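Local coordinates for 5-oxopent-3-ene-1,2,5-tricarboxylate decarboxylase (PDB 6IYM), which belongs to the fumarylacetoacetate hydrolase family of mainly beta-stranded proteins and binds a magnesium ion through three acidic side chains, at residues Y66-N71 and S102-P107; G125-I130 and D188-A193; S151-V156 and V236-T241; T220-V225 and M229-G234. One frame throughout, in Å; residues are numbered along the deposited sequence.

Contact 1 (Y66-N71 and S102-P107)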
loop_
_atom_site.group_PDB
_atom_site.type_symbol
_atom_site.label_atom_id
_atom_site.label_comp_id
_atom_site.label_asym_id
_atom_site.label_seq_id
_atom_site.Cartn_x
_atom_site.Cartn_y
_atom_site.Cartn_z
ATOM N N TYR A 66 15.276 1.610 -3.243
ATOM C CA TYR A 66 14.444 1.035 -4.336
ATOM C C TYR A 66 13.048 1.631 -4.229
ATOM O O TYR A 66 12.824 2.406 -3.274
ATOM C CB TYR A 66 14.389 -0.489 -4.235
ATOM C CG TYR A 66 13.975 -0.978 -2.872
ATOM C CD1 TYR A 66 12.647 -1.063 -2.509
ATOM C CD2 TYR A 66 14.927 -1.297 -1.924
ATOM C CE1 TYR A 66 12.273 -1.524 -1.256
ATOM C CE2 TYR A 66 14.575 -1.745 -0.666
ATOM C CZ TYR A 66 13.245 -1.862 -0.332
ATOM O OH TYR A 66 12.920 -2.306 0.913
ATOM N N LEU A 67 12.199 1.347 -5.210
ATOM C CA LEU A 67 10.746 1.645 -5.179
ATOM C C LEU A 67 10.076 0.483 -4.453
ATOM O O LEU A 67 10.113 -0.654 -4.922
ATOM C CB LEU A 67 10.224 1.824 -6.607
ATOM C CG LEU A 67 8.757 2.245 -6.720
ATOM C CD1 LEU A 67 8.569 3.692 -6.294
ATOM C CD2 LEU A 67 8.237 2.040 -8.140
ATOM N N PRO A 68 9.506 0.702 -3.249
ATOM C CA PRO A 68 8.985 -0.408 -2.464
ATOM C C PRO A 68 7.889 -1.072 -3.297
ATOM O O PRO A 68 7.095 -0.392 -3.942
ATOM C CB PRO A 68 8.454 0.220 -1.167
ATOM C CG PRO A 68 8.907 1.665 -1.187
ATOM C CD PRO A 68 9.240 2.000 -2.627
ATOM N N PRO A 69 7.844 -2.417 -3.347
ATOM C CA PRO A 69 6.863 -3.117 -4.177
ATOM C C PRO A 69 5.426 -2.940 -3.656
ATOM O O PRO A 69 4.495 -3.197 -4.391
ATOM C CB PRO A 69 7.344 -4.575 -4.067
ATOM C CG PRO A 69 7.964 -4.648 -2.682
ATOM C CD PRO A 69 8.710 -3.331 -2.582
ATOM N N ARG A 70 5.265 -2.507 -2.400
ATOM C CA ARG A 70 3.935 -2.188 -1.840
ATOM C C ARG A 70 4.049 -1.005 -0.870
ATOM O O ARG A 70 5.183 -0.553 -0.625
ATOM C CB ARG A 70 3.321 -3.487 -1.299
ATOM C CG ARG A 70 3.800 -3.938 0.066
ATOM C CD ARG A 70 3.340 -5.379 0.242
ATOM N NE ARG A 70 3.548 -5.904 1.585
ATOM C CZ ARG A 70 2.734 -6.750 2.220
ATOM N NH1 ARG A 70 1.611 -7.170 1.659
ATOM N NH2 ARG A 70 3.046 -7.158 3.435
ATOM N N ASN A 71 2.924 -0.493 -0.350
ATOM C CA ASN A 71 2.968 0.747 0.458
ATOM C C ASN A 71 3.922 0.512 1.628
ATOM O O ASN A 71 3.985 -0.618 2.151
ATOM C CB ASN A 71 1.628 1.188 1.019
ATOM C CG ASN A 71 0.606 1.564 -0.031
ATOM O OD1 ASN A 71 0.759 1.251 -1.200
ATOM N ND2 ASN A 71 -0.470 2.189 0.404
ATOM N N SER A 102 4.325 5.909 -4.731
ATOM C CA SER A 102 4.380 7.137 -5.553
ATOM C C SER A 102 4.945 8.317 -4.720
ATOM O O SER A 102 5.355 9.282 -5.342
ATOM C CB SER A 102 3.016 7.442 -6.100
ATOM O OG SER A 102 2.074 7.656 -5.039
ATOM N N SER A 103 4.950 8.264 -3.372
ATOM C CA SER A 103 5.417 9.392 -2.499
ATOM C C SER A 103 6.925 9.349 -2.254
ATOM O O SER A 103 7.469 10.384 -1.793
ATOM C CB SER A 103 4.667 9.472 -1.200
ATOM O OG SER A 103 5.038 8.425 -0.315
ATOM N N ILE A 104 7.590 8.250 -2.604
ATOM C CA ILE A 104 9.047 8.024 -2.367
ATOM C C ILE A 104 9.876 9.002 -3.201
ATOM O O ILE A 104 9.582 9.169 -4.362
ATOM C CB ILE A 104 9.433 6.586 -2.716
ATOM C CG1 ILE A 104 8.786 5.567 -1.767
ATOM C CG2 ILE A 104 10.946 6.456 -2.788
ATOM C CD1 ILE A 104 9.275 5.634 -0.352
ATOM N N VAL A 105 10.893 9.590 -2.583
ATOM C CA VAL A 105 12.013 10.287 -3.263
ATOM C C VAL A 105 13.267 9.837 -2.537
ATOM O O VAL A 105 13.149 9.323 -1.414
ATOM C CB VAL A 105 11.837 11.821 -3.241
ATOM C CG1 VAL A 105 10.531 12.249 -3.903
ATOM C CG2 VAL A 105 11.916 12.406 -1.835
ATOM N N GLY A 106 14.422 10.067 -3.146
ATOM C CA GLY A 106 15.716 9.608 -2.625
ATOM C C GLY A 106 16.491 10.755 -1.995
ATOM O O GLY A 106 15.996 11.868 -1.885
ATOM N N PRO A 107 17.744 10.518 -1.576
ATOM C CA PRO A 107 18.544 11.568 -0.958
ATOM C C PRO A 107 18.648 12.848 -1.816
ATOM O O PRO A 107 18.796 12.753 -3.030
ATOM C CB PRO A 107 19.897 10.880 -0.761
ATOM C CG PRO A 107 19.560 9.429 -0.643
ATOM C CD PRO A 107 18.421 9.220 -1.621
#

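Contact 2 (G125-I130 and D188-A193). Unlike the reference sequence in segment 188-193: Ala189 (reference Ser). With MG (magnesium ion), chain C.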
loop_
_atom_site.group_PDB
_atom_site.type_symbol
_atom_site.label_atom_id
_atom_site.label_comp_id
_atom_site.label_asym_id
_atom_site.label_seq_id
_atom_site.Cartn_x
_atom_site.Cartn_y
_atom_site.Cartn_z
ATOM N N GLY A 125 11.247 12.046 11.443
ATOM C CA GLY A 125 12.443 11.226 11.183
ATOM C C GLY A 125 12.266 9.856 11.765
ATOM O O GLY A 125 11.752 9.772 12.907
ATOM N N GLU A 126 12.603 8.801 11.021
ATOM C CA GLU A 126 12.213 7.412 11.439
ATOM C C GLU A 126 13.230 6.350 11.000
ATOM O O GLU A 126 13.796 6.446 9.874
ATOM C CB GLU A 126 10.826 7.082 10.893
ATOM C CG GLU A 126 9.719 8.012 11.365
ATOM C CD GLU A 126 8.272 7.501 11.255
ATOM O OE1 GLU A 126 8.076 6.274 11.015
ATOM O OE2 GLU A 126 7.331 8.323 11.483
ATOM N N LEU A 127 13.443 5.355 11.862
ATOM C CA LEU A 127 14.192 4.122 11.527
ATOM C C LEU A 127 13.276 3.227 10.696
ATOM O O LEU A 127 12.144 2.977 11.127
ATOM C CB LEU A 127 14.607 3.415 12.815
ATOM C CG LEU A 127 15.243 2.038 12.637
ATOM C CD1 LEU A 127 16.533 2.140 11.852
ATOM C CD2 LEU A 127 15.485 1.392 13.999
ATOM N N ALA A 128 13.751 2.792 9.542
ATOM C CA ALA A 128 13.016 1.919 8.617
ATOM C C ALA A 128 13.584 0.511 8.725
ATOM O O ALA A 128 14.798 0.377 8.559
ATOM C CB ALA A 128 13.163 2.420 7.212
ATOM N N ILE A 129 12.735 -0.485 8.992
ATOM C CA ILE A 129 13.078 -1.935 8.838
ATOM C C ILE A 129 12.900 -2.362 7.373
ATOM O O ILE A 129 11.792 -2.177 6.817
ATOM C CB ILE A 129 12.201 -2.815 9.748
ATOM C CG1 ILE A 129 12.242 -2.366 11.210
ATOM C CG2 ILE A 129 12.579 -4.281 9.588
ATOM C CD1 ILE A 129 11.110 -2.956 12.045
ATOM N N ILE A 130 13.914 -3.001 6.799
ATOM C CA ILE A 130 13.875 -3.593 5.436
ATOM C C ILE A 130 13.736 -5.119 5.538
ATOM O O ILE A 130 14.672 -5.763 5.987
ATOM C CB ILE A 130 15.132 -3.200 4.662
ATOM C CG1 ILE A 130 15.377 -1.691 4.707
ATOM C CG2 ILE A 130 15.035 -3.716 3.241
ATOM C CD1 ILE A 130 14.381 -0.903 3.903
ATOM N N ASP A 188 23.124 -7.721 10.231
ATOM C CA ASP A 188 24.291 -8.305 10.933
ATOM C C ASP A 188 25.171 -7.172 11.486
ATOM O O ASP A 188 25.732 -7.379 12.547
ATOM C CB ASP A 188 25.043 -9.265 10.004
ATOM C CG ASP A 188 25.438 -10.553 10.708
ATOM O OD1 ASP A 188 24.591 -11.091 11.448
ATOM O OD2 ASP A 188 26.599 -10.986 10.547
ATOM N N ALA A 189 25.211 -6.010 10.821
ATOM C CA ALA A 189 26.127 -4.868 11.070
ATOM C C ALA A 189 25.460 -3.768 11.898
ATOM O O ALA A 189 26.046 -2.673 11.984
ATOM C CB ALA A 189 26.590 -4.290 9.755
ATOM N N PHE A 190 24.284 -4.008 12.470
ATOM C CA PHE A 190 23.459 -2.918 13.049
ATOM C C PHE A 190 22.557 -3.462 14.149
ATOM O O PHE A 190 21.754 -4.335 13.810
ATOM C CB PHE A 190 22.622 -2.268 11.949
ATOM C CG PHE A 190 21.979 -0.977 12.363
ATOM C CD1 PHE A 190 22.682 0.219 12.286
ATOM C CD2 PHE A 190 20.718 -0.972 12.921
ATOM C CE1 PHE A 190 22.085 1.405 12.686
ATOM C CE2 PHE A 190 20.118 0.214 13.321
ATOM C CZ PHE A 190 20.802 1.404 13.195
ATOM N N ASP A 191 22.692 -2.947 15.382
ATOM C CA ASP A 191 21.800 -3.247 16.534
ATOM C C ASP A 191 20.897 -2.033 16.733
ATOM O O ASP A 191 21.376 -0.938 17.002
ATOM C CB ASP A 191 22.605 -3.589 17.795
ATOM C CG ASP A 191 21.799 -4.044 19.015
ATOM O OD1 ASP A 191 20.585 -3.771 19.083
ATOM O OD2 ASP A 191 22.404 -4.669 19.906
ATOM N N PRO A 192 19.570 -2.168 16.558
ATOM C CA PRO A 192 18.648 -1.053 16.795
ATOM C C PRO A 192 18.245 -0.756 18.253
ATOM O O PRO A 192 17.341 0.083 18.452
ATOM C CB PRO A 192 17.427 -1.528 15.985
ATOM C CG PRO A 192 17.437 -3.016 16.159
ATOM C CD PRO A 192 18.897 -3.377 16.051
ATOM N N ALA A 193 18.867 -1.413 19.242
ATOM C CA ALA A 193 18.541 -1.255 20.690
ATOM C C ALA A 193 18.648 0.210 21.131
ATOM O O ALA A 193 17.755 0.685 21.892
ATOM C CB ALA A 193 19.463 -2.096 21.539
HETATM MG MG MG C . 5.367 8.506 11.346
#

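Contact 3 (S151-V156 and V236-T241). With MG (magnesium ion), chain C.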
loop_
_atom_site.group_PDB
_atom_site.type_symbol
_atom_site.label_atom_id
_atom_site.label_comp_id
_atom_site.label_asym_id
_atom_site.label_seq_id
_atom_site.Cartn_x
_atom_site.Cartn_y
_atom_site.Cartn_z
ATOM N N SER A 151 17.199 1.400 7.232
ATOM C CA SER A 151 17.410 2.682 6.511
ATOM C C SER A 151 16.632 3.780 7.221
ATOM O O SER A 151 16.148 3.563 8.353
ATOM C CB SER A 151 17.010 2.520 5.052
ATOM O OG SER A 151 17.518 3.564 4.242
ATOM N N ILE A 152 16.543 4.941 6.592
ATOM C CA ILE A 152 15.829 6.115 7.150
ATOM C C ILE A 152 14.631 6.385 6.257
ATOM O O ILE A 152 14.754 6.234 5.056
ATOM C CB ILE A 152 16.756 7.334 7.256
ATOM C CG1 ILE A 152 18.138 6.928 7.771
ATOM C CG2 ILE A 152 16.104 8.413 8.101
ATOM C CD1 ILE A 152 19.149 8.060 7.851
ATOM N N ILE A 153 13.513 6.722 6.877
ATOM C CA ILE A 153 12.294 7.279 6.252
ATOM C C ILE A 153 12.031 8.629 6.917
ATOM O O ILE A 153 12.128 8.698 8.138
ATOM C CB ILE A 153 11.114 6.309 6.435
ATOM C CG1 ILE A 153 11.301 5.083 5.551
ATOM C CG2 ILE A 153 9.788 6.991 6.175
ATOM C CD1 ILE A 153 10.987 5.351 4.134
ATOM N N ASN A 154 11.704 9.645 6.122
ATOM C CA ASN A 154 11.058 10.888 6.600
ATOM C C ASN A 154 9.576 10.749 6.258
ATOM O O ASN A 154 9.217 10.848 5.050
ATOM C CB ASN A 154 11.713 12.140 6.013
ATOM C CG ASN A 154 11.277 13.422 6.696
ATOM O OD1 ASN A 154 10.296 13.446 7.448
ATOM N ND2 ASN A 154 11.936 14.511 6.354
ATOM N N ASP A 155 8.755 10.515 7.282
ATOM C CA ASP A 155 7.289 10.328 7.137
ATOM C C ASP A 155 6.711 11.728 7.031
ATOM O O ASP A 155 6.090 12.188 7.994
ATOM C CB ASP A 155 6.716 9.476 8.288
ATOM C CG ASP A 155 5.192 9.320 8.341
ATOM O OD1 ASP A 155 4.515 9.672 7.361
ATOM O OD2 ASP A 155 4.670 8.856 9.401
ATOM N N VAL A 156 6.939 12.398 5.914
ATOM C CA VAL A 156 6.418 13.779 5.692
ATOM C C VAL A 156 4.881 13.691 5.729
ATOM O O VAL A 156 4.327 12.710 5.192
ATOM C CB VAL A 156 6.937 14.405 4.380
ATOM C CG1 VAL A 156 6.302 15.769 4.127
ATOM C CG2 VAL A 156 8.448 14.498 4.326
ATOM N N VAL A 236 9.064 -2.242 3.638
ATOM C CA VAL A 236 9.688 -1.136 4.422
ATOM C C VAL A 236 8.753 -0.815 5.589
ATOM O O VAL A 236 7.610 -0.393 5.355
ATOM C CB VAL A 236 9.950 0.118 3.566
ATOM C CG1 VAL A 236 10.645 1.224 4.355
ATOM C CG2 VAL A 236 10.758 -0.201 2.325
ATOM N N ILE A 237 9.221 -0.977 6.818
ATOM C CA ILE A 237 8.391 -0.645 8.001
ATOM C C ILE A 237 9.009 0.575 8.679
ATOM O O ILE A 237 10.169 0.467 9.190
ATOM C CB ILE A 237 8.259 -1.874 8.921
ATOM C CG1 ILE A 237 7.824 -3.098 8.121
ATOM C CG2 ILE A 237 7.295 -1.581 10.065
ATOM C CD1 ILE A 237 7.765 -4.376 8.907
ATOM N N ALA A 238 8.258 1.672 8.729
ATOM C CA ALA A 238 8.672 2.919 9.395
ATOM C C ALA A 238 8.261 2.817 10.871
ATOM O O ALA A 238 7.080 2.674 11.107
ATOM C CB ALA A 238 8.056 4.087 8.697
ATOM N N THR A 239 9.209 2.899 11.824
ATOM C CA THR A 239 9.014 2.422 13.220
ATOM C C THR A 239 8.631 3.557 14.166
ATOM O O THR A 239 8.681 3.321 15.391
ATOM C CB THR A 239 10.230 1.639 13.726
ATOM O OG1 THR A 239 11.369 2.486 13.658
ATOM C CG2 THR A 239 10.499 0.392 12.906
ATOM N N GLY A 240 8.187 4.692 13.623
ATOM C CA GLY A 240 7.722 5.872 14.380
ATOM C C GLY A 240 8.842 6.892 14.553
ATOM O O GLY A 240 9.976 6.612 14.133
ATOM N N THR A 241 8.555 8.000 15.224
ATOM C CA THR A 241 9.379 9.217 15.255
ATOM C C THR A 241 9.553 9.688 16.686
ATOM O O THR A 241 8.632 9.580 17.486
ATOM C CB THR A 241 8.727 10.262 14.351
ATOM O OG1 THR A 241 9.793 11.155 14.023
ATOM C CG2 THR A 241 7.539 10.961 14.982
HETATM MG MG MG C . 5.367 8.506 11.346
#

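Contact 4 (T220-V225 and M229-G234)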
loop_
_atom_site.group_PDB
_atom_site.type_symbol
_atom_site.label_atom_id
_atom_site.label_comp_id
_atom_site.label_asym_id
_atom_site.label_seq_id
_atom_site.Cartn_x
_atom_site.Cartn_y
_atom_site.Cartn_z
ATOM N N THR A 220 9.331 -6.538 18.583
ATOM C CA THR A 220 7.871 -6.453 18.897
ATOM C C THR A 220 7.078 -5.932 17.691
ATOM O O THR A 220 5.953 -6.398 17.441
ATOM C CB THR A 220 7.608 -5.549 20.105
ATOM O OG1 THR A 220 8.528 -5.953 21.109
ATOM C CG2 THR A 220 6.201 -5.626 20.647
ATOM N N ILE A 221 7.607 -4.938 16.977
ATOM C CA ILE A 221 6.926 -4.421 15.761
ATOM C C ILE A 221 6.769 -5.599 14.782
ATOM O O ILE A 221 5.639 -5.847 14.361
ATOM C CB ILE A 221 7.687 -3.221 15.155
ATOM C CG1 ILE A 221 7.488 -1.953 15.996
ATOM C CG2 ILE A 221 7.278 -3.035 13.711
ATOM C CD1 ILE A 221 8.514 -0.889 15.766
ATOM N N LEU A 222 7.850 -6.311 14.462
ATOM C CA LEU A 222 7.844 -7.441 13.493
ATOM C C LEU A 222 6.829 -8.511 13.918
ATOM O O LEU A 222 5.972 -8.893 13.092
ATOM C CB LEU A 222 9.251 -8.025 13.413
ATOM C CG LEU A 222 10.298 -7.138 12.745
ATOM C CD1 LEU A 222 11.692 -7.705 12.992
ATOM C CD2 LEU A 222 10.029 -7.010 11.264
ATOM N N THR A 223 6.915 -8.949 15.177
ATOM C CA THR A 223 5.982 -9.905 15.843
ATOM C C THR A 223 4.521 -9.466 15.664
ATOM O O THR A 223 3.696 -10.295 15.233
ATOM C CB THR A 223 6.347 -9.997 17.328
ATOM O OG1 THR A 223 7.502 -10.848 17.371
ATOM C CG2 THR A 223 5.192 -10.464 18.179
ATOM N N GLU A 224 4.197 -8.210 15.981
ATOM C CA GLU A 224 2.797 -7.707 16.007
ATOM C C GLU A 224 2.264 -7.489 14.582
ATOM O O GLU A 224 1.100 -7.814 14.318
ATOM C CB GLU A 224 2.739 -6.400 16.794
ATOM C CG GLU A 224 2.888 -6.587 18.283
ATOM C CD GLU A 224 1.638 -7.148 18.926
ATOM O OE1 GLU A 224 0.604 -6.435 18.913
ATOM O OE2 GLU A 224 1.688 -8.309 19.400
ATOM N N VAL A 225 3.083 -6.928 13.698
ATOM C CA VAL A 225 2.684 -6.527 12.320
ATOM C C VAL A 225 2.320 -7.780 11.531
ATOM O O VAL A 225 1.351 -7.727 10.783
ATOM C CB VAL A 225 3.798 -5.708 11.641
ATOM C CG1 VAL A 225 3.543 -5.475 10.168
ATOM C CG2 VAL A 225 3.959 -4.371 12.338
ATOM N N MET A 229 -0.836 -11.553 8.944
ATOM C CA MET A 229 -0.487 -10.753 7.728
ATOM C C MET A 229 0.928 -11.095 7.259
ATOM O O MET A 229 1.891 -10.826 8.018
ATOM C CB MET A 229 -0.568 -9.248 7.971
ATOM C CG MET A 229 -0.646 -8.494 6.648
ATOM S SD MET A 229 -0.602 -6.700 6.839
ATOM C CE MET A 229 1.069 -6.470 7.423
ATOM N N THR A 230 1.060 -11.626 6.039
ATOM C CA THR A 230 2.365 -11.956 5.405
ATOM C C THR A 230 3.147 -10.666 5.115
ATOM O O THR A 230 2.567 -9.717 4.519
ATOM C CB THR A 230 2.172 -12.822 4.153
ATOM O OG1 THR A 230 1.581 -14.057 4.567
ATOM C CG2 THR A 230 3.459 -13.125 3.421
ATOM N N LEU A 231 4.416 -10.631 5.553
ATOM C CA LEU A 231 5.388 -9.593 5.154
ATOM C C LEU A 231 6.112 -10.115 3.917
ATOM O O LEU A 231 6.510 -11.293 3.933
ATOM C CB LEU A 231 6.353 -9.310 6.305
ATOM C CG LEU A 231 5.720 -8.823 7.610
ATOM C CD1 LEU A 231 6.799 -8.560 8.671
ATOM C CD2 LEU A 231 4.894 -7.573 7.364
ATOM N N GLU A 232 6.266 -9.272 2.904
ATOM C CA GLU A 232 6.997 -9.581 1.644
ATOM C C GLU A 232 8.450 -9.103 1.745
ATOM O O GLU A 232 8.685 -8.046 2.289
ATOM C CB GLU A 232 6.341 -8.900 0.440
ATOM C CG GLU A 232 4.830 -9.057 0.378
ATOM C CD GLU A 232 4.325 -10.442 -0.009
ATOM O OE1 GLU A 232 5.160 -11.308 -0.332
ATOM O OE2 GLU A 232 3.088 -10.649 0.022
ATOM N N ALA A 233 9.385 -9.857 1.175
ATOM C CA ALA A 233 10.764 -9.409 0.904
ATOM C C ALA A 233 10.691 -8.015 0.259
ATOM O O ALA A 233 9.905 -7.826 -0.674
ATOM C CB ALA A 233 11.482 -10.406 0.025
ATOM N N GLY A 234 11.427 -7.052 0.813
ATOM C CA GLY A 234 11.459 -5.663 0.315
ATOM C C GLY A 234 10.408 -4.784 0.953
ATOM O O GLY A 234 10.350 -3.571 0.592
#

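Contact 1 (Y66-N71 and S102-P107)
Ile104 lays its CG1-CD1 branch against the ring of Pro68, and this single apolar overlap joins a loop to a short strand in the curled beta sheet of this fumarylacetoacetate hydrolase fold. The loop 66-71 leads into strand 72-75, whereas Ile104 lies on strand 104-105, which runs parallel to strand 178-186 and pairs with it through its backbone. The closest approach, 3.7 Å, is between Pro68 CD and Ile104 CG1. Beside it, Pro68 CG stands 3.9 Å from the same CG1 atom and 4.1 Å from Ile104 CD1. The torsion of the isoleucine selects this branch: with chi1 at -66°, CG1 sits beside the backbone N and leans on the proline, while CG2 turns to the other side and comes no nearer than 4.5 Å to Tyr66 O. Contact therefore passes through three methylenes and one methyl rather than through any polar group, and no hydrogen bond links the two segments. Polar anchoring of the loop comes from outside: Tyr66 OH bonds to Gly234 O, and Arg70 forms a salt bridge with Asp235. Arg70 NH1 also bonds to Ser102 OG of the second subunit, so the loop borders the dimer interface. Within the loop itself, Pro68 CA meets the Tyr66 ring at its edge, in the ring plane.

Contact 2 (G125-I130 and D188-A193)
Leu127 supplies all of the apolar contact from segment 125-130, and its two methyls divide the work. CD2 approaches Pro192 CB at 4.0 Å, the leucine and proline side chains crossing obliquely; CD1 lies 4.3 Å from Phe190 CE2 and meets that ring at a slant. Because CG is anti to the backbone N (chi1 173°), the branched end extends from the strand to the loop 188-193. Tyr150, on the neighbouring strand 147-158, packs against Leu127, Phe190 and Pro192 alike and joins the small cluster.

Hydrogen bonding acts within the loop, not across the contact. Asp191 OD1 accepts from Ala193 N at 2.9 Å, forming an Asx turn that spans Pro192; the donor comes from above the carboxylate plane, 36° out of it.

Metal coordination belongs to the residue just before Leu127. Glu126 OE2 binds the magnesium ion at 2.0 Å, with Glu124 and Asp155 as the other protein ligands, while Glu126 OE1 accepts from Gly240 N. The two chemistries are thus separated: neighbouring residues of one strand serve a metal site and a small apolar contact, and between 125-130 and 188-193 that contact is van der Waals packing without a hydrogen bond.

Contact 3 (S151-V156 and V236-T241)
No flat group lies between Ile153 and its partners Val236 and Ala238; the planar group of note is the carboxylate of Asp155, two residues further along, and it is held at both oxygens. OD2 binds the magnesium ion at 2.1 Å and also accepts from Lys172, while OD1 forms a salt bridge with Lys99. Asp155 is the centre of an inverse gamma turn just after the regular stretch 151-154, where strand 147-158 is interrupted, and a chi1 of 174° swings CG opposite the residue's own nitrogen, carrying the carboxylate to the metal.

The contact proper is aliphatic. Ile153 sends one branch to each partner: CG1 lies 4.1 Å from Val236 CG1, and CG2 lies 4.2 Å from Ala238 CB. The terminal CD1 of the isoleucine is equally close to that valine methyl, as the two side chains cross at a slant. Chi1 of -72° produces this division, setting CG1 beside the backbone N and CG2 anti to it.

Strands 147-158 and 236-238 are not paired with each other. Each runs antiparallel to strand 121-131 between them, and Ala128 of that strand also touches Ile153. The side chains thus meet over the middle strand, with the CA atoms of Ile153 and Ala238 only 6.5 Å apart. Phe180 and Cys178 extend the packing beyond Ile153. Such closeness of next-but-one strands is consistent with a curled sheet in the fumarylacetoacetate hydrolase fold, whose apolar interior here borders the magnesium site completed by Glu124 and Glu126.

Contact 4 (T220-V225 and M229-G234)
Val225, whose N-H donates to Ile221 O at 2.9 Å in the last turn of helix 218-225, presents its CG1 methyl to two residues of the segment that follows. Glu224 N makes the preceding helical bond, to Thr220 O, but no hydrogen bond passes from the helix segment to residues 229-234; the contact between them is wholly one of van der Waals packing.

The CG1 methyl of Val225 lies 3.8 Å from Met229 CE and equally far from Leu231 CD2. It can meet both because it points away from the amide nitrogen of its residue (chi1 170°). Met229 reaches it by a bend: the chain runs extended through CG and SD, then turns at chi3 (68°), bringing CE back beside the helix end, where it also lies 3.6 Å from Val225 O. Leu231 meets the same methyl with CD2, its side chain crossing that of Val225 at about a right angle. One turn back, Leu222 CD2 adds a looser touch to Leu231 CD1, at 4.4 Å.

The chain thus leaves the helix, turns sharply within three residues and sets Met229 and Leu231 against the last turn. Ile131, on strand 121-131, packs against both Leu222 and Leu231, and Met229 rests on Phe169 of the second subunit. The contact therefore lies between the end of helix 218-225, the C-terminal end of strand 121-131 and the dimer interface, just before strand 236-238 begins.

How the contacts relate
From the N terminus, contact 1 closes first, joining the loop before strand 72-75 to strand 104-105 before any other contact opens. Contacts 2 and 3 then cross: 125-130 and 151-156 open in turn, 188-193 closes the first, and 236-241 closes the second. Contact 4 is a short local closure nested inside the loop of contact 3. Contacts 1 to 3 reach the same sheet, where strand 121-131 of contact 2 lies between the two strands of contact 3; both contacts supply magnesium ligands. Contact 4 packs its helix onto that sheet, Ile221 and Leu222 meeting Ile129 and Ile237, while Tyr66 and Arg70 tie contact 1 to the backbone of 229-234, near the second subunit.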